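PDB 6V82: tryptophan synthase alpha chain from Chlamydia trachomatis, which probably catalyses, as the alpha subunit of tryptophan synthase, the aldol cleavage of indoleglycerol phosphate to indole and glyceraldehyde 3-phosphate. Local coordinates for residues A[26-31]-A[77-82]; A[125-130]-A[162-167]; A[146-151]-A[167-172]; A[228-233]-A[245-250]. One frame throughout, in Å; residues are numbered along the deposited sequence.

Interaction 1: A[26-31]-A[77-82]; sequences SYTIEA and LEIVEG. With SO4 (sulfate ion), chain E.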
loop_
_atom_site.group_PDB
_atom_site.type_symbol
_atom_site.label_atom_id
_atom_site.label_comp_id
_atom_site.label_asym_id
_atom_site.label_seq_id
_atom_site.Cartn_x
_atom_site.Cartn_y
_atom_site.Cartn_z
ATOM N N SER A 26 -49.129 -9.695 18.507
ATOM C CA SER A 26 -49.887 -9.677 19.756
ATOM C C SER A 26 -49.331 -8.646 20.724
ATOM O O SER A 26 -50.083 -7.850 21.301
ATOM C CB SER A 26 -49.870 -11.059 20.405
ATOM O OG SER A 26 -50.447 -12.018 19.544
ATOM N N TYR A 27 -48.011 -8.651 20.920
ATOM C CA TYR A 27 -47.417 -7.740 21.886
ATOM C C TYR A 27 -47.683 -6.292 21.503
ATOM O O TYR A 27 -48.012 -5.465 22.365
ATOM C CB TYR A 27 -45.915 -7.991 22.015
ATOM C CG TYR A 27 -45.311 -7.080 23.035
ATOM C CD1 TYR A 27 -45.342 -7.408 24.385
ATOM C CD2 TYR A 27 -44.765 -5.860 22.661
ATOM C CE1 TYR A 27 -44.822 -6.559 25.330
ATOM C CE2 TYR A 27 -44.247 -5.004 23.590
ATOM C CZ TYR A 27 -44.277 -5.356 24.925
ATOM O OH TYR A 27 -43.748 -4.497 25.857
ATOM N N THR A 28 -47.542 -5.965 20.215
ATOM C CA THR A 28 -47.775 -4.589 19.792
ATOM C C THR A 28 -49.192 -4.161 20.138
ATOM O O THR A 28 -49.418 -3.029 20.581
ATOM C CB THR A 28 -47.529 -4.431 18.289
ATOM O OG1 THR A 28 -46.207 -4.867 17.956
ATOM C CG2 THR A 28 -47.683 -2.987 17.889
ATOM N N ILE A 29 -50.157 -5.066 19.953
ATOM C CA ILE A 29 -51.542 -4.754 20.271
ATOM C C ILE A 29 -51.709 -4.582 21.770
ATOM O O ILE A 29 -52.387 -3.657 22.229
ATOM C CB ILE A 29 -52.478 -5.846 19.724
ATOM C CG1 ILE A 29 -52.423 -5.879 18.199
ATOM C CG2 ILE A 29 -53.894 -5.622 20.224
ATOM C CD1 ILE A 29 -53.050 -7.122 17.610
ATOM N N GLU A 30 -51.087 -5.469 22.554
ATOM C CA GLU A 30 -51.129 -5.341 24.009
ATOM C C GLU A 30 -50.513 -4.026 24.468
ATOM O O GLU A 30 -51.083 -3.336 25.316
ATOM C CB GLU A 30 -50.418 -6.520 24.672
ATOM C CG GLU A 30 -51.226 -7.783 24.643
ATOM C CD GLU A 30 -52.699 -7.519 24.911
ATOM O OE1 GLU A 30 -53.514 -7.688 23.974
ATOM O OE2 GLU A 30 -53.036 -7.128 26.054
ATOM N N ALA A 31 -49.349 -3.657 23.913
ATOM C CA ALA A 31 -48.707 -2.418 24.344
ATOM C C ALA A 31 -49.587 -1.211 24.025
ATOM O O ALA A 31 -49.747 -0.310 24.862
ATOM C CB ALA A 31 -47.321 -2.277 23.708
ATOM N N LEU A 77 -51.381 -4.330 9.158
ATOM C CA LEU A 77 -52.837 -4.261 9.112
ATOM C C LEU A 77 -53.463 -5.063 10.244
ATOM O O LEU A 77 -54.424 -4.603 10.871
ATOM C CB LEU A 77 -53.356 -4.750 7.756
ATOM C CG LEU A 77 -52.987 -3.868 6.558
ATOM C CD1 LEU A 77 -53.577 -4.442 5.291
ATOM C CD2 LEU A 77 -53.456 -2.438 6.765
ATOM N N GLU A 78 -52.944 -6.268 10.516
ATOM C CA GLU A 78 -53.423 -7.041 11.663
ATOM C C GLU A 78 -53.285 -6.255 12.955
ATOM O O GLU A 78 -54.175 -6.297 13.814
ATOM C CB GLU A 78 -52.635 -8.329 11.828
ATOM C CG GLU A 78 -52.882 -9.427 10.875
ATOM C CD GLU A 78 -52.149 -10.671 11.336
ATOM O OE1 GLU A 78 -52.308 -11.044 12.531
ATOM O OE2 GLU A 78 -51.388 -11.244 10.521
ATOM N N ILE A 79 -52.141 -5.583 13.132
ATOM C CA ILE A 79 -51.893 -4.826 14.352
ATOM C C ILE A 79 -52.913 -3.706 14.494
ATOM O O ILE A 79 -53.526 -3.532 15.555
ATOM C CB ILE A 79 -50.460 -4.272 14.351
ATOM C CG1 ILE A 79 -49.467 -5.399 14.599
ATOM C CG2 ILE A 79 -50.326 -3.166 15.395
ATOM C CD1 ILE A 79 -48.062 -4.989 14.355
ATOM N N VAL A 80 -53.097 -2.923 13.426
ATOM C CA VAL A 80 -54.051 -1.822 13.473
ATOM C C VAL A 80 -55.455 -2.345 13.722
ATOM O O VAL A 80 -56.224 -1.753 14.486
ATOM C CB VAL A 80 -53.982 -0.994 12.181
ATOM C CG1 VAL A 80 -55.089 0.071 12.181
ATOM C CG2 VAL A 80 -52.614 -0.362 12.047
ATOM N N GLU A 81 -55.814 -3.467 13.095
ATOM C CA GLU A 81 -57.135 -4.035 13.347
ATOM C C GLU A 81 -57.265 -4.556 14.775
ATOM O O GLU A 81 -58.347 -4.472 15.360
ATOM C CB GLU A 81 -57.439 -5.132 12.332
ATOM C CG GLU A 81 -57.646 -4.580 10.929
ATOM C CD GLU A 81 -57.641 -5.657 9.863
ATOM O OE1 GLU A 81 -57.753 -6.839 10.237
ATOM O OE2 GLU A 81 -57.517 -5.324 8.659
ATOM N N GLY A 82 -56.179 -5.071 15.357
ATOM C CA GLY A 82 -56.230 -5.498 16.746
ATOM C C GLY A 82 -56.411 -4.341 17.711
ATOM O O GLY A 82 -57.100 -4.475 18.728
HETATM S S SO4 E . -47.447 -13.002 17.242
HETATM O O1 SO4 E . -46.615 -14.142 17.619
HETATM O O2 SO4 E . -47.599 -12.129 18.402
HETATM O O3 SO4 E . -48.764 -13.472 16.807
HETATM O O4 SO4 E . -46.798 -12.259 16.160
#

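Interaction 2: A[125-130]-A[162-167]; sequences LPAPLS and SLIQEY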
loop_
_atom_site.group_PDB
_atom_site.type_symbol
_atom_site.label_atom_id
_atom_site.label_comp_id
_atom_site.label_asym_id
_atom_site.label_seq_id
_atom_site.Cartn_x
_atom_site.Cartn_y
_atom_site.Cartn_z
ATOM N N LEU A 125 -40.216 12.357 3.315
ATOM C CA LEU A 125 -40.893 12.877 2.125
ATOM C C LEU A 125 -41.330 14.308 2.391
ATOM O O LEU A 125 -42.440 14.542 2.890
ATOM C CB LEU A 125 -42.093 12.016 1.739
ATOM C CG LEU A 125 -42.804 12.451 0.451
ATOM C CD1 LEU A 125 -41.908 12.272 -0.760
ATOM C CD2 LEU A 125 -44.101 11.690 0.280
ATOM N N PRO A 126 -40.497 15.296 2.082
ATOM C CA PRO A 126 -40.911 16.690 2.285
ATOM C C PRO A 126 -41.941 17.138 1.250
ATOM O O PRO A 126 -41.993 16.633 0.124
ATOM C CB PRO A 126 -39.597 17.471 2.140
ATOM C CG PRO A 126 -38.743 16.607 1.281
ATOM C CD PRO A 126 -39.097 15.188 1.630
ATOM N N ALA A 127 -42.774 18.095 1.655
ATOM C CA ALA A 127 -43.706 18.723 0.730
ATOM C C ALA A 127 -42.935 19.317 -0.442
ATOM O O ALA A 127 -41.799 19.764 -0.277
ATOM C CB ALA A 127 -44.511 19.819 1.427
ATOM N N PRO A 128 -43.514 19.323 -1.637
ATOM C CA PRO A 128 -42.749 19.755 -2.811
ATOM C C PRO A 128 -42.316 21.207 -2.686
ATOM O O PRO A 128 -42.972 22.026 -2.036
ATOM C CB PRO A 128 -43.726 19.548 -3.972
ATOM C CG PRO A 128 -44.709 18.533 -3.470
ATOM C CD PRO A 128 -44.853 18.832 -2.001
ATOM N N LEU A 129 -41.180 21.517 -3.311
ATOM C CA LEU A 129 -40.609 22.848 -3.153
ATOM C C LEU A 129 -41.265 23.865 -4.084
ATOM O O LEU A 129 -41.594 24.974 -3.648
ATOM C CB LEU A 129 -39.098 22.794 -3.375
ATOM C CG LEU A 129 -38.319 24.034 -2.932
ATOM C CD1 LEU A 129 -38.931 24.650 -1.676
ATOM C CD2 LEU A 129 -36.855 23.678 -2.694
ATOM N N SER A 130 -41.475 23.519 -5.352
ATOM C CA SER A 130 -42.106 24.458 -6.274
ATOM C C SER A 130 -43.590 24.593 -5.970
ATOM O O SER A 130 -44.266 23.611 -5.657
ATOM C CB SER A 130 -41.926 24.012 -7.725
ATOM O OG SER A 130 -42.647 24.866 -8.606
ATOM N N SER A 162 -46.671 27.598 1.654
ATOM C CA SER A 162 -47.773 27.440 0.715
ATOM C C SER A 162 -48.093 25.970 0.492
ATOM O O SER A 162 -49.209 25.516 0.762
ATOM C CB SER A 162 -47.431 28.106 -0.615
ATOM O OG SER A 162 -46.992 29.429 -0.406
ATOM N N LEU A 163 -47.120 25.206 -0.015
ATOM C CA LEU A 163 -47.407 23.816 -0.346
ATOM C C LEU A 163 -47.576 22.959 0.900
ATOM O O LEU A 163 -48.352 21.996 0.875
ATOM C CB LEU A 163 -46.324 23.237 -1.251
ATOM C CG LEU A 163 -46.701 23.246 -2.737
ATOM C CD1 LEU A 163 -45.901 22.209 -3.469
ATOM C CD2 LEU A 163 -48.194 23.006 -2.957
ATOM N N ILE A 164 -46.881 23.285 1.994
ATOM C CA ILE A 164 -47.143 22.574 3.243
ATOM C C ILE A 164 -48.588 22.777 3.668
ATOM O O ILE A 164 -49.266 21.830 4.080
ATOM C CB ILE A 164 -46.163 23.009 4.347
ATOM C CG1 ILE A 164 -44.733 22.662 3.949
ATOM C CG2 ILE A 164 -46.500 22.311 5.652
ATOM C CD1 ILE A 164 -43.737 22.777 5.080
ATOM N N GLN A 165 -49.090 24.009 3.553
ATOM C CA GLN A 165 -50.495 24.278 3.851
ATOM C C GLN A 165 -51.426 23.544 2.896
ATOM O O GLN A 165 -52.540 23.164 3.280
ATOM C CB GLN A 165 -50.752 25.781 3.790
ATOM C CG GLN A 165 -52.147 26.199 4.152
ATOM C CD GLN A 165 -52.261 27.693 4.227
ATOM O OE1 GLN A 165 -51.252 28.399 4.280
ATOM N NE2 GLN A 165 -53.488 28.195 4.225
ATOM N N GLU A 166 -50.988 23.334 1.654
ATOM C CA GLU A 166 -51.784 22.591 0.683
ATOM C C GLU A 166 -52.131 21.196 1.197
ATOM O O GLU A 166 -53.299 20.791 1.181
ATOM C CB GLU A 166 -51.024 22.504 -0.639
ATOM C CG GLU A 166 -51.747 21.754 -1.738
ATOM C CD GLU A 166 -52.515 22.677 -2.661
ATOM O OE1 GLU A 166 -53.075 23.687 -2.172
ATOM O OE2 GLU A 166 -52.545 22.394 -3.879
ATOM N N TYR A 167 -51.130 20.452 1.674
ATOM C CA TYR A 167 -51.312 19.042 1.994
ATOM C C TYR A 167 -51.524 18.748 3.478
ATOM O O TYR A 167 -51.997 17.653 3.807
ATOM C CB TYR A 167 -50.110 18.234 1.489
ATOM C CG TYR A 167 -49.976 18.259 -0.018
ATOM C CD1 TYR A 167 -50.951 17.682 -0.824
ATOM C CD2 TYR A 167 -48.883 18.860 -0.637
ATOM C CE1 TYR A 167 -50.845 17.700 -2.200
ATOM C CE2 TYR A 167 -48.767 18.884 -2.020
ATOM C CZ TYR A 167 -49.753 18.301 -2.794
ATOM O OH TYR A 167 -49.660 18.303 -4.162
#

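Interaction 3: A[146-151]-A[167-172]; sequences LDPILL and YARGFL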
loop_
_atom_site.group_PDB
_atom_site.type_symbol
_atom_site.label_atom_id
_atom_site.label_comp_id
_atom_site.label_asym_id
_atom_site.label_seq_id
_atom_site.Cartn_x
_atom_site.Cartn_y
_atom_site.Cartn_z
ATOM N N LEU A 146 -56.925 9.947 4.306
ATOM C CA LEU A 146 -55.922 9.961 5.354
ATOM C C LEU A 146 -55.351 11.365 5.483
ATOM O O LEU A 146 -55.212 12.089 4.494
ATOM C CB LEU A 146 -54.804 8.963 5.053
ATOM C CG LEU A 146 -55.192 7.490 4.991
ATOM C CD1 LEU A 146 -54.092 6.680 4.322
ATOM C CD2 LEU A 146 -55.470 6.961 6.384
ATOM N N ASP A 147 -55.029 11.751 6.718
ATOM C CA ASP A 147 -54.451 13.065 6.976
ATOM C C ASP A 147 -52.937 13.008 6.827
ATOM O O ASP A 147 -52.281 12.282 7.588
ATOM C CB ASP A 147 -54.800 13.547 8.372
ATOM C CG ASP A 147 -56.248 13.945 8.504
ATOM O OD1 ASP A 147 -56.903 14.126 7.456
ATOM O OD2 ASP A 147 -56.722 14.080 9.652
ATOM N N PRO A 148 -52.345 13.748 5.890
ATOM C CA PRO A 148 -50.879 13.845 5.841
ATOM C C PRO A 148 -50.370 14.723 6.979
ATOM O O PRO A 148 -50.750 15.892 7.100
ATOM C CB PRO A 148 -50.608 14.476 4.469
ATOM C CG PRO A 148 -51.932 14.485 3.745
ATOM C CD PRO A 148 -52.984 14.500 4.800
ATOM N N ILE A 149 -49.512 14.150 7.821
ATOM C CA ILE A 149 -48.983 14.824 9.002
ATOM C C ILE A 149 -47.590 15.331 8.658
ATOM O O ILE A 149 -46.644 14.544 8.539
ATOM C CB ILE A 149 -48.944 13.890 10.216
ATOM C CG1 ILE A 149 -50.276 13.177 10.390
ATOM C CG2 ILE A 149 -48.652 14.678 11.465
ATOM C CD1 ILE A 149 -51.434 14.120 10.670
ATOM N N LEU A 150 -47.449 16.643 8.509
ATOM C CA LEU A 150 -46.215 17.225 8.002
ATOM C C LEU A 150 -45.436 17.874 9.140
ATOM O O LEU A 150 -45.964 18.087 10.230
ATOM C CB LEU A 150 -46.522 18.245 6.901
ATOM C CG LEU A 150 -46.622 17.717 5.466
ATOM C CD1 LEU A 150 -47.504 16.489 5.361
ATOM C CD2 LEU A 150 -47.137 18.808 4.542
ATOM N N LEU A 151 -44.159 18.165 8.877
ATOM C CA LEU A 151 -43.240 18.737 9.859
ATOM C C LEU A 151 -42.673 20.053 9.336
ATOM O O LEU A 151 -42.200 20.119 8.197
ATOM C CB LEU A 151 -42.087 17.779 10.177
ATOM C CG LEU A 151 -42.327 16.540 11.049
ATOM C CD1 LEU A 151 -42.852 15.369 10.250
ATOM C CD2 LEU A 151 -41.025 16.161 11.736
ATOM N N TYR A 167 -51.130 20.452 1.674
ATOM C CA TYR A 167 -51.312 19.042 1.994
ATOM C C TYR A 167 -51.524 18.748 3.478
ATOM O O TYR A 167 -51.997 17.653 3.807
ATOM C CB TYR A 167 -50.110 18.234 1.489
ATOM C CG TYR A 167 -49.976 18.259 -0.018
ATOM C CD1 TYR A 167 -50.951 17.682 -0.824
ATOM C CD2 TYR A 167 -48.883 18.860 -0.637
ATOM C CE1 TYR A 167 -50.845 17.700 -2.200
ATOM C CE2 TYR A 167 -48.767 18.884 -2.020
ATOM C CZ TYR A 167 -49.753 18.301 -2.794
ATOM O OH TYR A 167 -49.660 18.303 -4.162
ATOM N N ALA A 168 -51.205 19.674 4.375
ATOM C CA ALA A 168 -51.304 19.383 5.800
ATOM C C ALA A 168 -52.757 19.237 6.232
ATOM O O ALA A 168 -53.620 20.027 5.844
ATOM C CB ALA A 168 -50.626 20.477 6.623
ATOM N N ARG A 169 -53.021 18.207 7.032
ATOM C CA ARG A 169 -54.322 17.977 7.649
ATOM C C ARG A 169 -54.099 17.469 9.066
ATOM O O ARG A 169 -53.021 16.978 9.407
ATOM C CB ARG A 169 -55.175 16.950 6.875
ATOM C CG ARG A 169 -55.431 17.260 5.407
ATOM C CD ARG A 169 -56.361 18.447 5.239
ATOM N NE ARG A 169 -56.792 18.584 3.856
ATOM C CZ ARG A 169 -56.169 19.327 2.946
ATOM N NH1 ARG A 169 -55.081 20.013 3.278
ATOM N NH2 ARG A 169 -56.639 19.382 1.704
ATOM N N GLY A 170 -55.137 17.572 9.888
ATOM C CA GLY A 170 -55.053 17.083 11.252
ATOM C C GLY A 170 -54.297 17.993 12.205
ATOM O O GLY A 170 -54.909 18.746 12.971
ATOM N N PHE A 171 -52.965 17.908 12.185
ATOM C CA PHE A 171 -52.116 18.787 12.977
ATOM C C PHE A 171 -50.738 18.800 12.333
ATOM O O PHE A 171 -50.413 17.946 11.503
ATOM C CB PHE A 171 -52.034 18.341 14.436
ATOM C CG PHE A 171 -51.298 17.046 14.626
ATOM C CD1 PHE A 171 -49.969 17.039 15.011
ATOM C CD2 PHE A 171 -51.934 15.833 14.400
ATOM C CE1 PHE A 171 -49.281 15.845 15.179
ATOM C CE2 PHE A 171 -51.254 14.634 14.565
ATOM C CZ PHE A 171 -49.923 14.644 14.957
ATOM N N LEU A 172 -49.937 19.785 12.724
ATOM C CA LEU A 172 -48.578 19.961 12.227
ATOM C C LEU A 172 -47.589 19.720 13.349
ATOM O O LEU A 172 -47.753 20.246 14.456
ATOM C CB LEU A 172 -48.360 21.363 11.672
ATOM C CG LEU A 172 -48.672 21.555 10.200
ATOM C CD1 LEU A 172 -48.578 23.033 9.875
ATOM C CD2 LEU A 172 -47.701 20.751 9.357
HETATM O O HOH W 1 -49.860 17.943 8.676
#

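Interaction 4: A[228-233]-A[245-250]; sequences TAFVHQ and ALAQTV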
loop_
_atom_site.group_PDB
_atom_site.type_symbol
_atom_site.label_atom_id
_atom_site.label_comp_id
_atom_site.label_asym_id
_atom_site.label_seq_id
_atom_site.Cartn_x
_atom_site.Cartn_y
_atom_site.Cartn_z
ATOM N N THR A 228 -39.349 8.130 22.752
ATOM C CA THR A 228 -38.416 7.097 23.195
ATOM C C THR A 228 -38.905 6.305 24.411
ATOM O O THR A 228 -38.736 5.079 24.455
ATOM C CB THR A 228 -37.056 7.734 23.514
ATOM O OG1 THR A 228 -36.447 8.205 22.303
ATOM C CG2 THR A 228 -36.116 6.743 24.186
ATOM N N ALA A 229 -39.535 6.969 25.390
ATOM C CA ALA A 229 -39.657 6.379 26.725
ATOM C C ALA A 229 -40.385 5.038 26.696
ATOM O O ALA A 229 -39.934 4.073 27.323
ATOM C CB ALA A 229 -40.355 7.355 27.676
ATOM N N PHE A 230 -41.503 4.956 25.960
ATOM C CA PHE A 230 -42.286 3.723 25.903
ATOM C C PHE A 230 -41.485 2.588 25.275
ATOM O O PHE A 230 -41.430 1.477 25.817
ATOM C CB PHE A 230 -43.583 3.960 25.126
ATOM C CG PHE A 230 -44.535 4.919 25.802
ATOM C CD1 PHE A 230 -44.775 4.834 27.165
ATOM C CD2 PHE A 230 -45.181 5.908 25.073
ATOM C CE1 PHE A 230 -45.650 5.719 27.787
ATOM C CE2 PHE A 230 -46.055 6.793 25.689
ATOM C CZ PHE A 230 -46.287 6.699 27.050
ATOM N N VAL A 231 -40.858 2.848 24.123
ATOM C CA VAL A 231 -40.033 1.831 23.472
ATOM C C VAL A 231 -38.933 1.363 24.416
ATOM O O VAL A 231 -38.708 0.160 24.603
ATOM C CB VAL A 231 -39.452 2.375 22.152
ATOM C CG1 VAL A 231 -38.323 1.481 21.638
ATOM C CG2 VAL A 231 -40.548 2.508 21.111
ATOM N N HIS A 232 -38.242 2.313 25.038
ATOM C CA HIS A 232 -37.162 1.958 25.949
ATOM C C HIS A 232 -37.674 1.105 27.103
ATOM O O HIS A 232 -36.997 0.168 27.543
ATOM C CB HIS A 232 -36.492 3.228 26.465
ATOM C CG HIS A 232 -35.456 2.978 27.506
ATOM N ND1 HIS A 232 -34.137 2.730 27.196
ATOM C CD2 HIS A 232 -35.543 2.931 28.855
ATOM C CE1 HIS A 232 -33.452 2.546 28.310
ATOM N NE2 HIS A 232 -34.282 2.662 29.332
ATOM N N GLN A 233 -38.879 1.402 27.592
ATOM C CA GLN A 233 -39.435 0.634 28.699
ATOM C C GLN A 233 -39.704 -0.817 28.301
ATOM O O GLN A 233 -39.524 -1.722 29.125
ATOM C CB GLN A 233 -40.707 1.315 29.219
ATOM C CG GLN A 233 -41.448 0.554 30.312
ATOM C CD GLN A 233 -40.550 0.151 31.483
ATOM O OE1 GLN A 233 -39.571 0.828 31.799
ATOM N NE2 GLN A 233 -40.885 -0.963 32.128
ATOM N N ALA A 245 -48.418 2.343 33.556
ATOM C CA ALA A 245 -47.868 3.100 34.678
ATOM C C ALA A 245 -46.964 4.231 34.206
ATOM O O ALA A 245 -47.047 5.353 34.717
ATOM C CB ALA A 245 -47.103 2.163 35.609
ATOM N N LEU A 246 -46.094 3.956 33.232
ATOM C CA LEU A 246 -45.180 4.985 32.744
ATOM C C LEU A 246 -45.941 6.152 32.126
ATOM O O LEU A 246 -45.599 7.319 32.362
ATOM C CB LEU A 246 -44.206 4.383 31.729
ATOM C CG LEU A 246 -43.198 5.361 31.126
ATOM C CD1 LEU A 246 -42.439 6.074 32.238
ATOM C CD2 LEU A 246 -42.235 4.646 30.183
ATOM N N ALA A 247 -46.971 5.856 31.325
ATOM C CA ALA A 247 -47.821 6.902 30.770
ATOM C C ALA A 247 -48.399 7.778 31.873
ATOM O O ALA A 247 -48.393 9.012 31.776
ATOM C CB ALA A 247 -48.950 6.276 29.954
ATOM N N GLN A 248 -48.900 7.148 32.936
ATOM C CA GLN A 248 -49.599 7.887 33.979
ATOM C C GLN A 248 -48.672 8.852 34.701
ATOM O O GLN A 248 -49.115 9.925 35.123
ATOM C CB GLN A 248 -50.249 6.913 34.966
ATOM C CG GLN A 248 -51.359 6.055 34.348
ATOM C CD GLN A 248 -51.864 4.951 35.277
ATOM O OE1 GLN A 248 -51.154 4.498 36.179
ATOM N NE2 GLN A 248 -53.096 4.515 35.057
ATOM N N THR A 249 -47.387 8.500 34.843
ATOM C CA THR A 249 -46.433 9.386 35.506
ATOM C C THR A 249 -45.920 10.495 34.590
ATOM O O THR A 249 -45.493 11.539 35.095
ATOM C CB THR A 249 -45.238 8.594 36.060
ATOM O OG1 THR A 249 -44.508 8.013 34.982
ATOM C CG2 THR A 249 -45.687 7.482 36.983
ATOM N N VAL A 250 -45.964 10.302 33.269
ATOM C CA VAL A 250 -45.429 11.282 32.318
ATOM C C VAL A 250 -46.467 12.331 31.939
ATOM O O VAL A 250 -46.137 13.509 31.774
ATOM C CB VAL A 250 -44.887 10.559 31.070
ATOM C CG1 VAL A 250 -44.579 11.556 29.968
ATOM C CG2 VAL A 250 -43.651 9.763 31.425
#

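Interaction 1: A[26-31]-A[77-82]
Ile-29 lies over the backbone of the last turn of 77-82, where Gly-82 offers no side chain. Its CD1 comes to 3.7 Å from Gly-82 CA, and its CG2 rests against the carbonyl group of the same glycine. A beta carbon on Gly-82 would point toward Ile-29 and clash with CD1, so the close fit here depends on the bare backbone. Set anti to its own carbonyl carbon (chi1 -64°), Ile-29 CG1 is placed 3.7 Å from Ile-79 O.

Deeper in the contact, Thr-28 and Ile-79 meet at about a right angle, methyl to methyl, with Thr-28 CG2 3.6 Å from Ile-79 CG2. Ile-79 CD1 lies 4.0 Å from Thr-28 CB. The threonine hydroxyl is engaged within its own neighbourhood, bonded to Gly-24 O and Gly-21 N. Beyond the apolar patch, at the exposed end, Ser-26 holds one oxygen of a sulfate ion, O2, through both N (2.9 Å) and OG (3.1 Å); Thr-25 N also binds the ion, which probably comes from the crystallisation liquor.

The segment axes approach to 9.0 Å and cross at -33°, both running the same way, as do adjacent outer helices of the TIM barrel to which this family belongs.

Interaction 2: A[125-130]-A[162-167]
Leu-163 and Pro-128 bury the largest areas here, through apolar contacts. Leu-163 CD1 sits against the proline ring, 3.5 Å from Pro-128 CB and a little farther from CG and CD, and the two side chains cross at about a right angle. Pro-128 CD touches Tyr-167 CE2 (3.9 Å) as well as Leu-163 CD1, the proline crossing the tyrosine at about a right angle. Beside this group, Ala-127 CB meets Ile-164 CG1 at 3.8 Å.

A second kind of contact sets methyl against carbonyl oxygen: Leu-163 CD1 lies near both Pro-128 O and Ser-130 O. No hydrogen bond joins the two segments. The polar end of Tyr-167 is satisfied outside them, its hydroxyl bonded to Glu-139 OE1 and Ser-135 N, while one face of its ring carries Glu-166 CG over the centre, 4.0 Å above the plane.

In this TIM barrel the loop following strand 119-122 thus packs on helix 158-167, which follows the next strand, 147-153. On that helix Ile-164 also touches Phe-198 of helix 187-198, and Tyr-167 reaches Phe-138 and Leu-142 of helix 136-144; Leu-125, Pro-126 and Leu-129 pack on another protein chain.

Interaction 3: A[146-151]-A[167-172]
Ile-149 and the ring of Phe-171 form a close apolar pair. The CG2 methyl lies over one face of the ring, 3.7 Å above the plane and offset toward the rim, in a CH-pi contact with its centroid 4.0 Å away. Ile-149 CD1 comes near the same ring at CE2 and touches Arg-169 O. The closest approach is that of Pro-148, whose CG lies 3.2 Å from Tyr-167 O. Farther along, Leu-172 CD2 presses on Leu-150 CB, and Leu-150 CD2 packs more loosely on Tyr-167 CB and Ala-168 CB.

The backbones are joined directly by one hydrogen bond, Arg-169 N to Pro-148 O, 3.2 Å and fairly straight at 165°. Beyond it a water takes over, accepting from Leu-150 N (2.7 Å) and lying within bonding distance of Pro-148 O and Phe-171 O. Segment 167-172 leaves helix 158-167 and leads into strand 172-175, parallel to strand 147-153, completing a beta-alpha-beta unit of the TIM barrel. Phe-171 lies about 5 Å, side chain to side chain, from Glu-44, a predicted proton acceptor.

The other side is partly exposed, and its charges do not meet. Asp-147 OD1 touches the aliphatic base of Arg-169, 3.4 Å from CB, but stays 5.7 Å from Arg-169 NE, the two side chains crossing at about a right angle. The Arg-169 chain is bent at chi2, and NH1 binds two carbonyls that precede it in the chain, Ala-168 O and Glu-166 O.

Interaction 4: A[228-233]-A[245-250]
Leu-246 is the centre of the contact, reaching with CD2 into the surface of helix 229-236. CG stands anti to the backbone N (chi1 179°), and beyond it CD2 meets Ala-229 O at 3.7 Å, Gln-233 CB at 3.8 Å and Phe-230 CD1 at 3.9 Å. One methyl thus touches three residues about a turn of the helix. Leu-246 and Gln-233 slide past each other in opposite directions; the glutamine bends at chi2, and its NE2 bonds to Thr-242 OG1.

Phe-230 supplies the second large surface. Its ring meets Ala-247 in two ways: the backbone N lies at the ring edge, in the plane, 3.8 Å from CE1, and the Ala-247 CB methyl is 4.0 Å from CZ. No hydrogen bond crosses the interface. On the far helix Thr-249 OG1 bonds to Leu-246 O at 2.9 Å, sharing that oxygen with Val-250 N.

The two short axes come within 10.8 Å and run roughly antiparallel, at 148°. This helical pair follows strand 223-226, the last of the barrel: Val-250 lies on Phe-224 and Val-226 of that strand, while on the other helix Val-231 packs against helix 57-68.

From the N terminus, interaction 1 comes first, linking helices 25-37 and 73-84 and closing a loop of 45 residues that includes strand 42-46. It is complete before the next contacts open. Interactions 2 and 3 cross, their segments alternating along the chain, and share Tyr-167; they also touch where Ile-164 and Ala-127 pack on Leu-150. Together they tie the loop after strand 119-122, helix 158-167 and strand 147-153 to the entry of strand 172-175. Interaction 4 closes an 11-residue span, joining the last two helices. It lies about 6 Å from interaction 1 at nearest atoms, on the opposite side of the chain's centre from interactions 2 and 3.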